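Local coordinates for synaptonemal complex protein 2 (PDB 5IWZ) that is a major component of the axial and lateral elements of meiotic synaptonemal complexes, required for SYCP3 insertion and normal chromosome synapsis, at residues E208-V213 / E217-I222; A160-S165 / E174-M179; K178-L183 / L226-T231; Y240-M245 / N250-I255. All coordinates share one frame; numbering follows the deposited sequence.

Interaction 1: E208-V213 / E217-I222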
loop_
_atom_site.group_PDB
_atom_site.type_symbol
_atom_site.label_atom_id
_atom_site.label_comp_id
_atom_site.label_asym_id
_atom_site.label_seq_id
_atom_site.Cartn_x
_atom_site.Cartn_y
_atom_site.Cartn_z
ATOM N N GLU A 208 -3.335 -4.643 -18.342
ATOM C CA GLU A 208 -4.264 -3.610 -18.799
ATOM C C GLU A 208 -4.316 -2.457 -17.814
ATOM O O GLU A 208 -4.369 -1.279 -18.203
ATOM C CB GLU A 208 -5.674 -4.184 -18.944
ATOM C CG GLU A 208 -6.012 -4.799 -20.281
ATOM C CD GLU A 208 -7.500 -5.125 -20.388
ATOM O OE1 GLU A 208 -8.335 -4.332 -19.904
ATOM O OE2 GLU A 208 -7.861 -6.182 -20.944
ATOM N N ARG A 209 -4.297 -2.794 -16.525
ATOM C CA ARG A 209 -4.511 -1.812 -15.474
ATOM C C ARG A 209 -3.352 -0.825 -15.373
ATOM O O ARG A 209 -3.573 0.343 -15.046
ATOM C CB ARG A 209 -4.745 -2.538 -14.150
ATOM C CG ARG A 209 -4.648 -1.677 -12.917
ATOM C CD ARG A 209 -5.835 -0.820 -12.776
ATOM N NE ARG A 209 -5.985 -0.437 -11.381
ATOM C CZ ARG A 209 -6.785 0.527 -10.949
ATOM N NH1 ARG A 209 -7.512 1.233 -11.817
ATOM N NH2 ARG A 209 -6.823 0.765 -9.682
ATOM N N ILE A 210 -2.124 -1.261 -15.657
ATOM C CA ILE A 210 -1.004 -0.322 -15.703
ATOM C C ILE A 210 -1.357 0.894 -16.547
ATOM O O ILE A 210 -1.096 2.040 -16.162
ATOM C CB ILE A 210 0.243 -1.023 -16.257
ATOM C CG1 ILE A 210 0.752 -2.092 -15.296
ATOM C CG2 ILE A 210 1.334 -0.008 -16.560
ATOM C CD1 ILE A 210 1.707 -3.067 -15.979
ATOM N N LEU A 211 -1.980 0.652 -17.699
ATOM C CA LEU A 211 -2.227 1.696 -18.680
ATOM C C LEU A 211 -3.084 2.836 -18.126
ATOM O O LEU A 211 -2.922 3.985 -18.551
ATOM C CB LEU A 211 -2.886 1.077 -19.921
ATOM C CG LEU A 211 -2.012 0.472 -21.033
ATOM C CD1 LEU A 211 -0.799 -0.282 -20.507
ATOM C CD2 LEU A 211 -2.841 -0.431 -21.924
ATOM N N ASP A 212 -4.005 2.564 -17.191
ATOM C CA ASP A 212 -4.897 3.640 -16.763
ATOM C C ASP A 212 -5.044 3.776 -15.254
ATOM O O ASP A 212 -5.919 4.518 -14.799
ATOM C CB ASP A 212 -6.288 3.498 -17.400
ATOM C CG ASP A 212 -7.000 2.197 -17.021
ATOM O OD1 ASP A 212 -6.467 1.397 -16.216
ATOM O OD2 ASP A 212 -8.122 1.988 -17.539
ATOM N N VAL A 213 -4.196 3.124 -14.463
ATOM C CA VAL A 213 -4.344 3.251 -13.022
ATOM C C VAL A 213 -4.047 4.680 -12.559
ATOM O O VAL A 213 -4.577 5.128 -11.529
ATOM C CB VAL A 213 -3.455 2.208 -12.324
ATOM C CG1 VAL A 213 -1.981 2.453 -12.661
ATOM C CG2 VAL A 213 -3.686 2.226 -10.834
ATOM N N GLU A 217 3.337 4.898 -8.435
ATOM C CA GLU A 217 3.700 3.867 -7.459
ATOM C C GLU A 217 2.949 2.559 -7.719
ATOM O O GLU A 217 3.521 1.468 -7.621
ATOM C CB GLU A 217 3.419 4.355 -6.032
ATOM C CG GLU A 217 3.572 3.235 -4.974
ATOM C CD GLU A 217 3.442 3.726 -3.521
ATOM O OE1 GLU A 217 3.637 4.929 -3.252
ATOM O OE2 GLU A 217 3.166 2.892 -2.632
ATOM N N LEU A 218 1.668 2.649 -8.051
ATOM C CA LEU A 218 0.924 1.444 -8.382
ATOM C C LEU A 218 1.415 0.836 -9.692
ATOM O O LEU A 218 1.466 -0.392 -9.820
ATOM C CB LEU A 218 -0.570 1.756 -8.438
ATOM C CG LEU A 218 -1.254 1.958 -7.087
ATOM C CD1 LEU A 218 -2.659 2.443 -7.333
ATOM C CD2 LEU A 218 -1.287 0.635 -6.235
ATOM N N GLN A 219 1.803 1.673 -10.667
ATOM C CA GLN A 219 2.343 1.143 -11.919
ATOM C C GLN A 219 3.577 0.288 -11.657
ATOM O O GLN A 219 3.711 -0.816 -12.204
ATOM C CB GLN A 219 2.689 2.275 -12.895
ATOM C CG GLN A 219 1.507 2.914 -13.631
ATOM C CD GLN A 219 1.954 3.938 -14.692
ATOM O OE1 GLN A 219 2.787 4.794 -14.424
ATOM N NE2 GLN A 219 1.405 3.826 -15.906
ATOM N N VAL A 220 4.489 0.779 -10.816
ATOM C CA VAL A 220 5.711 0.032 -10.529
ATOM C C VAL A 220 5.387 -1.257 -9.791
ATOM O O VAL A 220 5.911 -2.325 -10.120
ATOM C CB VAL A 220 6.709 0.885 -9.722
ATOM C CG1 VAL A 220 7.988 0.073 -9.445
ATOM C CG2 VAL A 220 7.019 2.183 -10.428
ATOM N N GLY A 221 4.533 -1.176 -8.764
ATOM C CA GLY A 221 4.213 -2.368 -7.989
ATOM C C GLY A 221 3.565 -3.460 -8.818
ATOM O O GLY A 221 3.812 -4.651 -8.600
ATOM N N ILE A 222 2.703 -3.074 -9.761
ATOM C CA ILE A 222 2.078 -4.055 -10.640
ATOM C C ILE A 222 3.109 -4.670 -11.571
ATOM O O ILE A 222 3.163 -5.891 -11.728
ATOM C CB ILE A 222 0.934 -3.422 -11.447
ATOM C CG1 ILE A 222 -0.238 -3.073 -10.533
ATOM C CG2 ILE A 222 0.537 -4.371 -12.597
ATOM C CD1 ILE A 222 -1.278 -2.195 -11.208
#
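Q219 reaches across from the second helix and gives its amide N-H to the backbone carbonyl of I210, NE2 to O 3.1 Å. The bond is nearly straight at nitrogen (162°) and leaves close to the amide plane of Q219, but it meets the oxygen from above the carbonyl plane. Beside it the apolar branches engage. CG1 of I210 lies against CG2 of I222 at 3.5 Å, the two side chains running antiparallel alongside each other. V213 divides its methyls: CG1 touches CG of Q219 (3.6 Å), while CG2 touches CD1 of L218 (3.7 Å). CD1 of I222 meets CG of R209 at 3.8 Å, one chain roughly perpendicular to the other. This is a helical hairpin in the helical part of this N-terminal fragment, where helices stack much as in armadillo-like arrays: the axes of 208-212 and 217-222 run antiparallel at 162°, 9.2 Å apart at closest approach. R209, with CG anti to the backbone N (chi1 166°) and a bend at chi2, folds its guanidinium against V213, whose CG2 sits 3.4 Å above the centre of the plane. That plane is positioned by a bond from NE to the carbonyl of V162 at the end of helix 144-163. NE2 of Q219 also bonds OD1 of N272, and L268 of the same helix 260-274 packs on both I210 and Q219.

Interaction 2: A160-S165 / E174-M179; sequences ALVIDS and EALKKM
Segments 160-165 and 174-179 come nearest in backbone at V162 and L176, whose CA atoms are 6.8 Å apart; the first leaves its helix at D164, while the second runs on as helix in both directions. They are the facing parts of helices 144-163 and 169-185, consecutive helices of the armadillo-repeat-like domain joined by a short connection. No hydrogen bond links the segments, and the contact is purely apolar and buried. L161 and V162, neighbours in sequence, both point at the second helix. In L161 the first two torsions together (chi1 -171°, chi2 65°) bring the CD2 methyl to CB of A175 at 3.7 Å; A175 offers a single methyl there. V162 uses CG2, the branch beside its backbone N, to touch CB of L176 at 3.9 Å, the valine coming in crosswise to the leucine. Further layers close the site: A175 also touches F133 and I158, and V162 and L176 both rest on I222 of helix 216-229. A nearby polar group serves another joint, the L161 carbonyl accepting from Q172. On the face turned to helix 123-141, one turn apart, K178 NZ pairs with E174 OE2 at 2.8 Å, on the syn side of the carboxylate.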
loop_
_atom_site.group_PDB
_atom_site.type_symbol
_atom_site.label_atom_id
_atom_site.label_comp_id
_atom_site.label_asym_id
_atom_site.label_seq_id
_atom_site.Cartn_x
_atom_site.Cartn_y
_atom_site.Cartn_z
ATOM N N ALA A 160 -7.062 -8.946 -7.454
ATOM C CA ALA A 160 -8.411 -8.466 -7.729
ATOM C C ALA A 160 -8.620 -7.070 -7.150
ATOM O O ALA A 160 -9.193 -6.194 -7.814
ATOM C CB ALA A 160 -9.446 -9.454 -7.176
ATOM N N LEU A 161 -8.127 -6.837 -5.926
ATOM C CA LEU A 161 -8.252 -5.530 -5.282
ATOM C C LEU A 161 -7.510 -4.452 -6.057
ATOM O O LEU A 161 -7.984 -3.312 -6.168
ATOM C CB LEU A 161 -7.714 -5.605 -3.852
ATOM C CG LEU A 161 -7.928 -4.428 -2.897
ATOM C CD1 LEU A 161 -9.412 -4.246 -2.600
ATOM C CD2 LEU A 161 -7.157 -4.625 -1.593
ATOM N N VAL A 162 -6.324 -4.785 -6.568
ATOM C CA VAL A 162 -5.504 -3.814 -7.281
ATOM C C VAL A 162 -6.118 -3.487 -8.638
ATOM O O VAL A 162 -6.018 -2.351 -9.114
ATOM C CB VAL A 162 -4.060 -4.344 -7.394
ATOM C CG1 VAL A 162 -3.250 -3.516 -8.363
ATOM C CG2 VAL A 162 -3.377 -4.312 -6.026
ATOM N N ILE A 163 -6.792 -4.455 -9.260
ATOM C CA ILE A 163 -7.443 -4.231 -10.545
ATOM C C ILE A 163 -8.731 -3.424 -10.421
ATOM O O ILE A 163 -9.166 -2.810 -11.406
ATOM C CB ILE A 163 -7.721 -5.597 -11.199
ATOM C CG1 ILE A 163 -6.417 -6.258 -11.648
ATOM C CG2 ILE A 163 -8.677 -5.490 -12.365
ATOM C CD1 ILE A 163 -6.600 -7.741 -11.979
ATOM N N ASP A 164 -9.366 -3.420 -9.248
ATOM C CA ASP A 164 -10.700 -2.841 -9.088
ATOM C C ASP A 164 -10.551 -1.326 -8.988
ATOM O O ASP A 164 -10.046 -0.806 -7.986
ATOM C CB ASP A 164 -11.391 -3.435 -7.856
ATOM C CG ASP A 164 -12.858 -2.976 -7.682
ATOM O OD1 ASP A 164 -13.284 -1.977 -8.296
ATOM O OD2 ASP A 164 -13.594 -3.623 -6.896
ATOM N N SER A 165 -10.994 -0.609 -10.027
ATOM C CA SER A 165 -10.805 0.838 -10.060
ATOM C C SER A 165 -11.631 1.560 -9.010
ATOM O O SER A 165 -11.376 2.740 -8.754
ATOM C CB SER A 165 -11.133 1.393 -11.450
ATOM O OG SER A 165 -12.521 1.332 -11.727
ATOM N N GLU A 174 -1.151 -0.183 -0.318
ATOM C CA GLU A 174 -0.815 -0.986 0.852
ATOM C C GLU A 174 -0.877 -2.481 0.535
ATOM O O GLU A 174 0.023 -3.246 0.906
ATOM C CB GLU A 174 -1.771 -0.617 1.996
ATOM C CG GLU A 174 -1.780 -1.582 3.169
ATOM C CD GLU A 174 -0.439 -1.641 3.867
ATOM O OE1 GLU A 174 0.381 -0.707 3.676
ATOM O OE2 GLU A 174 -0.195 -2.634 4.595
ATOM N N ALA A 175 -1.931 -2.914 -0.162
ATOM C CA ALA A 175 -2.076 -4.335 -0.472
ATOM C C ALA A 175 -1.017 -4.798 -1.466
ATOM O O ALA A 175 -0.417 -5.869 -1.299
ATOM C CB ALA A 175 -3.468 -4.611 -1.029
ATOM N N LEU A 176 -0.790 -4.006 -2.517
ATOM C CA LEU A 176 0.178 -4.378 -3.537
ATOM C C LEU A 176 1.577 -4.519 -2.943
ATOM O O LEU A 176 2.334 -5.422 -3.315
ATOM C CB LEU A 176 0.146 -3.338 -4.658
ATOM C CG LEU A 176 1.078 -3.500 -5.850
ATOM C CD1 LEU A 176 0.889 -4.888 -6.395
ATOM C CD2 LEU A 176 0.763 -2.436 -6.925
ATOM N N LYS A 177 1.930 -3.663 -1.991
ATOM C CA LYS A 177 3.271 -3.735 -1.423
ATOM C C LYS A 177 3.419 -4.941 -0.502
ATOM O O LYS A 177 4.480 -5.581 -0.473
ATOM C CB LYS A 177 3.587 -2.425 -0.705
ATOM C CG LYS A 177 4.412 -2.539 0.539
ATOM C CD LYS A 177 4.673 -1.141 1.123
ATOM C CE LYS A 177 3.363 -0.393 1.350
ATOM N NZ LYS A 177 3.507 1.094 1.321
ATOM N N LYS A 178 2.367 -5.277 0.247
ATOM C CA LYS A 178 2.392 -6.511 1.023
ATOM C C LYS A 178 2.496 -7.723 0.110
ATOM O O LYS A 178 3.165 -8.705 0.448
ATOM C CB LYS A 178 1.150 -6.600 1.909
ATOM C CG LYS A 178 1.119 -5.607 3.058
ATOM C CD LYS A 178 2.072 -6.037 4.156
ATOM C CE LYS A 178 1.866 -5.239 5.435
ATOM N NZ LYS A 178 2.223 -3.796 5.269
ATOM N N MET A 179 1.845 -7.679 -1.058
ATOM C CA MET A 179 1.939 -8.815 -1.973
ATOM C C MET A 179 3.356 -8.990 -2.512
ATOM O O MET A 179 3.861 -10.120 -2.593
ATOM C CB MET A 179 0.952 -8.670 -3.130
ATOM C CG MET A 179 1.181 -9.744 -4.206
ATOM S SD MET A 179 -0.101 -9.874 -5.461
ATOM C CE MET A 179 0.267 -8.458 -6.488
#

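Interaction 3: K178-L183 / L226-T231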
loop_
_atom_site.group_PDB
_atom_site.type_symbol
_atom_site.label_atom_id
_atom_site.label_comp_id
_atom_site.label_asym_id
_atom_site.label_seq_id
_atom_site.Cartn_x
_atom_site.Cartn_y
_atom_site.Cartn_z
ATOM N N LYS A 178 2.367 -5.277 0.247
ATOM C CA LYS A 178 2.392 -6.511 1.023
ATOM C C LYS A 178 2.496 -7.723 0.110
ATOM O O LYS A 178 3.165 -8.705 0.448
ATOM C CB LYS A 178 1.150 -6.600 1.909
ATOM C CG LYS A 178 1.119 -5.607 3.058
ATOM C CD LYS A 178 2.072 -6.037 4.156
ATOM C CE LYS A 178 1.866 -5.239 5.435
ATOM N NZ LYS A 178 2.223 -3.796 5.269
ATOM N N MET A 179 1.845 -7.679 -1.058
ATOM C CA MET A 179 1.939 -8.815 -1.973
ATOM C C MET A 179 3.356 -8.990 -2.512
ATOM O O MET A 179 3.861 -10.120 -2.593
ATOM C CB MET A 179 0.952 -8.670 -3.130
ATOM C CG MET A 179 1.181 -9.744 -4.206
ATOM S SD MET A 179 -0.101 -9.874 -5.461
ATOM C CE MET A 179 0.267 -8.458 -6.488
ATOM N N ASN A 180 4.012 -7.884 -2.885
ATOM C CA ASN A 180 5.381 -7.966 -3.388
ATOM C C ASN A 180 6.348 -8.432 -2.304
ATOM O O ASN A 180 7.313 -9.141 -2.599
ATOM C CB ASN A 180 5.795 -6.613 -4.001
ATOM C CG ASN A 180 5.256 -6.460 -5.418
ATOM O OD1 ASN A 180 5.225 -7.430 -6.156
ATOM N ND2 ASN A 180 4.783 -5.271 -5.781
ATOM N N LEU A 181 6.092 -8.069 -1.054
ATOM C CA LEU A 181 6.864 -8.614 0.056
ATOM C C LEU A 181 6.671 -10.121 0.184
ATOM O O LEU A 181 7.638 -10.859 0.404
ATOM C CB LEU A 181 6.457 -7.890 1.344
ATOM C CG LEU A 181 7.073 -8.303 2.674
ATOM C CD1 LEU A 181 8.498 -7.787 2.757
ATOM C CD2 LEU A 181 6.237 -7.742 3.814
ATOM N N MET A 182 5.437 -10.602 0.033
ATOM C CA MET A 182 5.194 -12.040 0.133
ATOM C C MET A 182 5.870 -12.792 -1.008
ATOM O O MET A 182 6.450 -13.867 -0.805
ATOM C CB MET A 182 3.692 -12.317 0.134
ATOM C CG MET A 182 2.974 -11.698 1.318
ATOM S SD MET A 182 1.261 -12.208 1.556
ATOM C CE MET A 182 0.520 -11.988 -0.043
ATOM N N LEU A 183 5.794 -12.248 -2.220
ATOM C CA LEU A 183 6.471 -12.890 -3.332
ATOM C C LEU A 183 7.981 -12.849 -3.148
ATOM O O LEU A 183 8.677 -13.754 -3.613
ATOM C CB LEU A 183 6.051 -12.224 -4.634
ATOM C CG LEU A 183 4.556 -12.234 -4.951
ATOM C CD1 LEU A 183 4.269 -11.304 -6.117
ATOM C CD2 LEU A 183 4.103 -13.651 -5.278
ATOM N N LEU A 226 4.130 -8.542 -11.572
ATOM C CA LEU A 226 4.110 -9.367 -12.776
ATOM C C LEU A 226 5.477 -9.977 -13.042
ATOM O O LEU A 226 5.570 -11.133 -13.473
ATOM C CB LEU A 226 3.635 -8.558 -13.986
ATOM C CG LEU A 226 2.160 -8.110 -13.975
ATOM C CD1 LEU A 226 1.856 -7.149 -15.118
ATOM C CD2 LEU A 226 1.167 -9.289 -13.970
ATOM N N CYS A 227 6.551 -9.233 -12.769
ATOM C CA CYS A 227 7.888 -9.764 -13.029
ATOM C C CYS A 227 8.341 -10.749 -11.953
ATOM O O CYS A 227 9.132 -11.655 -12.246
ATOM C CB CYS A 227 8.894 -8.616 -13.183
ATOM S SG CYS A 227 8.626 -7.598 -14.686
ATOM N N ARG A 228 7.857 -10.602 -10.721
ATOM C CA ARG A 228 8.156 -11.594 -9.693
ATOM C C ARG A 228 7.440 -12.913 -9.961
ATOM O O ARG A 228 7.963 -13.979 -9.616
ATOM C CB ARG A 228 7.763 -11.078 -8.307
ATOM C CG ARG A 228 8.475 -9.814 -7.851
ATOM C CD ARG A 228 8.196 -9.506 -6.370
ATOM N NE ARG A 228 9.348 -9.943 -5.602
ATOM C CZ ARG A 228 10.290 -9.139 -5.146
ATOM N NH1 ARG A 228 10.195 -7.827 -5.324
ATOM N NH2 ARG A 228 11.318 -9.654 -4.491
ATOM N N MET A 229 6.257 -12.870 -10.571
ATOM C CA MET A 229 5.467 -14.073 -10.820
ATOM C C MET A 229 5.712 -14.702 -12.190
ATOM O O MET A 229 5.127 -15.755 -12.471
ATOM C CB MET A 229 3.967 -13.774 -10.665
ATOM C CG MET A 229 3.573 -13.312 -9.261
ATOM S SD MET A 229 1.789 -13.309 -8.968
ATOM C CE MET A 229 1.265 -12.036 -10.123
ATOM N N THR A 230 6.542 -14.100 -13.048
ATOM C CA THR A 230 6.801 -14.661 -14.371
ATOM C C THR A 230 8.269 -14.512 -14.748
ATOM O O THR A 230 8.900 -13.484 -14.473
ATOM C CB THR A 230 5.934 -14.005 -15.467
ATOM O OG1 THR A 230 6.064 -12.578 -15.427
ATOM C CG2 THR A 230 4.482 -14.384 -15.311
ATOM N N THR A 231 8.797 -15.538 -15.409
ATOM C CA THR A 231 10.197 -15.533 -15.794
ATOM C C THR A 231 10.428 -14.527 -16.913
ATOM O O THR A 231 9.522 -14.209 -17.692
ATOM C CB THR A 231 10.635 -16.925 -16.254
ATOM O OG1 THR A 231 10.267 -17.099 -17.626
ATOM C CG2 THR A 231 9.942 -17.999 -15.426
#
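R228 lays its side chain across the helix carrying N180 and L183, crossing both residues' side chains at a slant. Its CD is the touching atom, 3.6 Å from OD1 of N180 and 3.9 Å from CB of L183. Beyond CD the chain bends at chi3 (101°), which brings one face of the guanidinium to the N180 carbonyl: its O stands 3.7 Å above that face, displaced toward the rim, and makes no hydrogen bond with it. The plane of the N180 amide is turned 44° from that of the guanidinium. L183 covers the other part of the interface. Its CD1 methyl packs on CG of M229 at 3.8 Å, with CD2 at 4.0 Å from the same CG, so M229 lies against the forked end of the leucine. Here the C-terminal parts of helices 169-185 and 216-229 meet, two non-consecutive members of the helical array with helix 197-212 between them in the chain; the first belongs to the armadillo-repeat-like domain. M203 of that intervening helix touches M229. The charged end of R228 is directed by acids of both helices, NH2 forming a salt bridge with D184 and NH1 another with E224; the D184 bridge ties R228 to helix 169-185 just beyond the segment. N180 in turn spends its ND2 on the carbonyl of G221, about two turns before R228 on the second helix.

Interaction 4: Y240-M245 / N250-I255; sequences YEWFSM and NAFKEI
Three aromatic rings, W242, F243 and F252, gather into a cluster in which both pairs with F252 are oblique. F252 is the ring they share. CE2 of F243 stands over one of its faces, offset toward the rim and 3.4 Å from CG of F252, with the two planes 57° apart. W242 presents the edge of its six-membered ring instead, CE3 lying 3.7 Å from CE2 of F252 with the planes at 70°. The first torsion of F252 (chi1 -173°) sets CG beside its carbonyl carbon and carries the ring toward the first segment. The cluster joins the end of helix 232-242 to helix 246-253, the short helix that follows it in the helical array. F267 of helix 260-274 packs edge-to-face with F252, while F243 continues onto I210 and L211. At the surface Y240 takes over: its OH donates to OD1 of N250 at 2.7 Å, the carbonyl oxygen lying in the plane of the tyrosine ring, at its edge. The same OH is 3.3 Å from CD of K253, whose aliphatic chain passes beside it. The chemistry is thus split, with dispersion between buried rings doing the inner work and one neutral hydrogen bond tying the two helices at the surface.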
loop_
_atom_site.group_PDB
_atom_site.type_symbol
_atom_site.label_atom_id
_atom_site.label_comp_id
_atom_site.label_asym_id
_atom_site.label_seq_id
_atom_site.Cartn_x
_atom_site.Cartn_y
_atom_site.Cartn_z
ATOM N N TYR A 240 3.039 -9.860 -25.350
ATOM C CA TYR A 240 2.153 -9.663 -26.486
ATOM C C TYR A 240 0.716 -10.090 -26.208
ATOM O O TYR A 240 -0.182 -9.695 -26.955
ATOM C CB TYR A 240 2.728 -10.395 -27.706
ATOM C CG TYR A 240 4.065 -9.788 -28.097
ATOM C CD1 TYR A 240 4.124 -8.545 -28.714
ATOM C CD2 TYR A 240 5.261 -10.432 -27.805
ATOM C CE1 TYR A 240 5.338 -7.960 -29.048
ATOM C CE2 TYR A 240 6.482 -9.867 -28.139
ATOM C CZ TYR A 240 6.516 -8.627 -28.762
ATOM O OH TYR A 240 7.727 -8.056 -29.091
ATOM N N GLU A 241 0.475 -10.872 -25.157
ATOM C CA GLU A 241 -0.890 -11.139 -24.714
ATOM C C GLU A 241 -1.405 -10.039 -23.793
ATOM O O GLU A 241 -2.584 -9.678 -23.854
ATOM C CB GLU A 241 -0.958 -12.480 -23.983
ATOM C CG GLU A 241 -0.286 -13.609 -24.728
ATOM C CD GLU A 241 -0.906 -14.949 -24.406
ATOM O OE1 GLU A 241 -1.969 -15.259 -24.981
ATOM O OE2 GLU A 241 -0.339 -15.682 -23.572
ATOM N N TRP A 242 -0.524 -9.489 -22.958
ATOM C CA TRP A 242 -0.917 -8.513 -21.948
ATOM C C TRP A 242 -1.109 -7.102 -22.510
ATOM O O TRP A 242 -1.878 -6.321 -21.939
ATOM C CB TRP A 242 0.127 -8.492 -20.834
ATOM C CG TRP A 242 0.125 -9.732 -19.996
ATOM C CD1 TRP A 242 -0.858 -10.685 -19.938
ATOM C CD2 TRP A 242 1.149 -10.156 -19.082
ATOM N NE1 TRP A 242 -0.502 -11.679 -19.048
ATOM C CE2 TRP A 242 0.723 -11.378 -18.512
ATOM C CE3 TRP A 242 2.389 -9.635 -18.704
ATOM C CZ2 TRP A 242 1.490 -12.075 -17.583
ATOM C CZ3 TRP A 242 3.145 -10.330 -17.767
ATOM C CH2 TRP A 242 2.691 -11.531 -17.218
ATOM N N PHE A 243 -0.444 -6.747 -23.611
ATOM C CA PHE A 243 -0.474 -5.371 -24.102
ATOM C C PHE A 243 -0.821 -5.354 -25.585
ATOM O O PHE A 243 -0.020 -5.781 -26.423
ATOM C CB PHE A 243 0.857 -4.672 -23.826
ATOM C CG PHE A 243 1.268 -4.691 -22.372
ATOM C CD1 PHE A 243 0.620 -3.890 -21.441
ATOM C CD2 PHE A 243 2.308 -5.500 -21.937
ATOM C CE1 PHE A 243 1.003 -3.898 -20.101
ATOM C CE2 PHE A 243 2.696 -5.508 -20.606
ATOM C CZ PHE A 243 2.038 -4.706 -19.681
ATOM N N SER A 244 -2.015 -4.837 -25.901
ATOM C CA SER A 244 -2.488 -4.799 -27.283
ATOM C C SER A 244 -1.559 -3.981 -28.177
ATOM O O SER A 244 -1.370 -4.315 -29.354
ATOM C CB SER A 244 -3.906 -4.228 -27.338
ATOM O OG SER A 244 -4.820 -5.002 -26.580
ATOM N N MET A 245 -0.980 -2.903 -27.645
ATOM C CA MET A 245 -0.162 -2.008 -28.457
ATOM C C MET A 245 1.236 -2.599 -28.628
ATOM O O MET A 245 1.913 -2.891 -27.637
ATOM C CB MET A 245 -0.086 -0.616 -27.825
ATOM C CG MET A 245 1.025 0.254 -28.434
ATOM S SD MET A 245 1.097 2.023 -28.001
ATOM C CE MET A 245 -0.617 2.509 -28.118
ATOM N N ASN A 250 6.564 -4.468 -26.847
ATOM C CA ASN A 250 8.007 -4.488 -27.101
ATOM C C ASN A 250 8.797 -3.943 -25.909
ATOM O O ASN A 250 9.790 -4.542 -25.478
ATOM C CB ASN A 250 8.355 -3.664 -28.357
ATOM C CG ASN A 250 7.822 -4.268 -29.647
ATOM O OD1 ASN A 250 7.367 -5.416 -29.680
ATOM N ND2 ASN A 250 7.890 -3.490 -30.732
ATOM N N ALA A 251 8.402 -2.778 -25.392
ATOM C CA ALA A 251 9.118 -2.214 -24.245
ATOM C C ALA A 251 9.056 -3.140 -23.031
ATOM O O ALA A 251 10.055 -3.307 -22.317
ATOM C CB ALA A 251 8.559 -0.835 -23.889
ATOM N N PHE A 252 7.893 -3.751 -22.783
ATOM C CA PHE A 252 7.739 -4.612 -21.613
ATOM C C PHE A 252 8.726 -5.771 -21.646
ATOM O O PHE A 252 9.390 -6.066 -20.642
ATOM C CB PHE A 252 6.308 -5.137 -21.531
ATOM C CG PHE A 252 6.019 -5.903 -20.272
ATOM C CD1 PHE A 252 5.846 -5.235 -19.060
ATOM C CD2 PHE A 252 5.909 -7.291 -20.293
ATOM C CE1 PHE A 252 5.574 -5.939 -17.894
ATOM C CE2 PHE A 252 5.638 -8.000 -19.134
ATOM C CZ PHE A 252 5.472 -7.323 -17.931
ATOM N N LYS A 253 8.839 -6.431 -22.807
ATOM C CA LYS A 253 9.737 -7.567 -22.997
ATOM C C LYS A 253 11.207 -7.227 -22.738
ATOM O O LYS A 253 12.018 -8.149 -22.581
ATOM C CB LYS A 253 9.590 -8.107 -24.429
ATOM C CG LYS A 253 10.573 -7.452 -25.408
ATOM C CD LYS A 253 10.111 -7.485 -26.854
ATOM C CE LYS A 253 11.092 -6.751 -27.756
ATOM N NZ LYS A 253 12.460 -7.325 -27.678
ATOM N N GLU A 254 11.581 -5.944 -22.722
ATOM C CA GLU A 254 12.974 -5.565 -22.496
ATOM C C GLU A 254 13.329 -5.382 -21.025
ATOM O O GLU A 254 14.508 -5.197 -20.709
ATOM C CB GLU A 254 13.312 -4.269 -23.256
ATOM C CG GLU A 254 13.166 -4.381 -24.757
ATOM C CD GLU A 254 14.182 -5.320 -25.359
ATOM O OE1 GLU A 254 13.917 -5.873 -26.438
ATOM O OE2 GLU A 254 15.266 -5.527 -24.777
ATOM N N ILE A 255 12.357 -5.443 -20.117
ATOM C CA ILE A 255 12.670 -5.289 -18.699
ATOM C C ILE A 255 13.489 -6.490 -18.239
ATOM O O ILE A 255 13.036 -7.640 -18.319
ATOM C CB ILE A 255 11.394 -5.128 -17.862
ATOM C CG1 ILE A 255 10.581 -3.918 -18.331
ATOM C CG2 ILE A 255 11.741 -5.016 -16.387
ATOM C CD1 ILE A 255 9.250 -3.792 -17.596
#

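Interactions 1 and 2 are buried, whereas interactions 3 and 4 each run from a covered part to the surface. Helix 169-185 serves interactions 2 and 3, and helix 216-229 serves 1 and 3; interactions 1 and 2 join consecutive helices, and interaction 3 skips over helix 197-212. Side-chain-to-carbonyl hydrogen bonds link interaction 1 with both 2 and 3. Interaction 4 lies farther out; it packs against 1 and, through T230 on W242, against 3, but stays about 10 Å from interaction 2 at the nearest atoms. Chemistry follows place: aliphatic contacts alone in 2, aliphatic contacts plus an amide-to-carbonyl hydrogen bond in 1, a flanking arginine in 3, aromatic rings in 4.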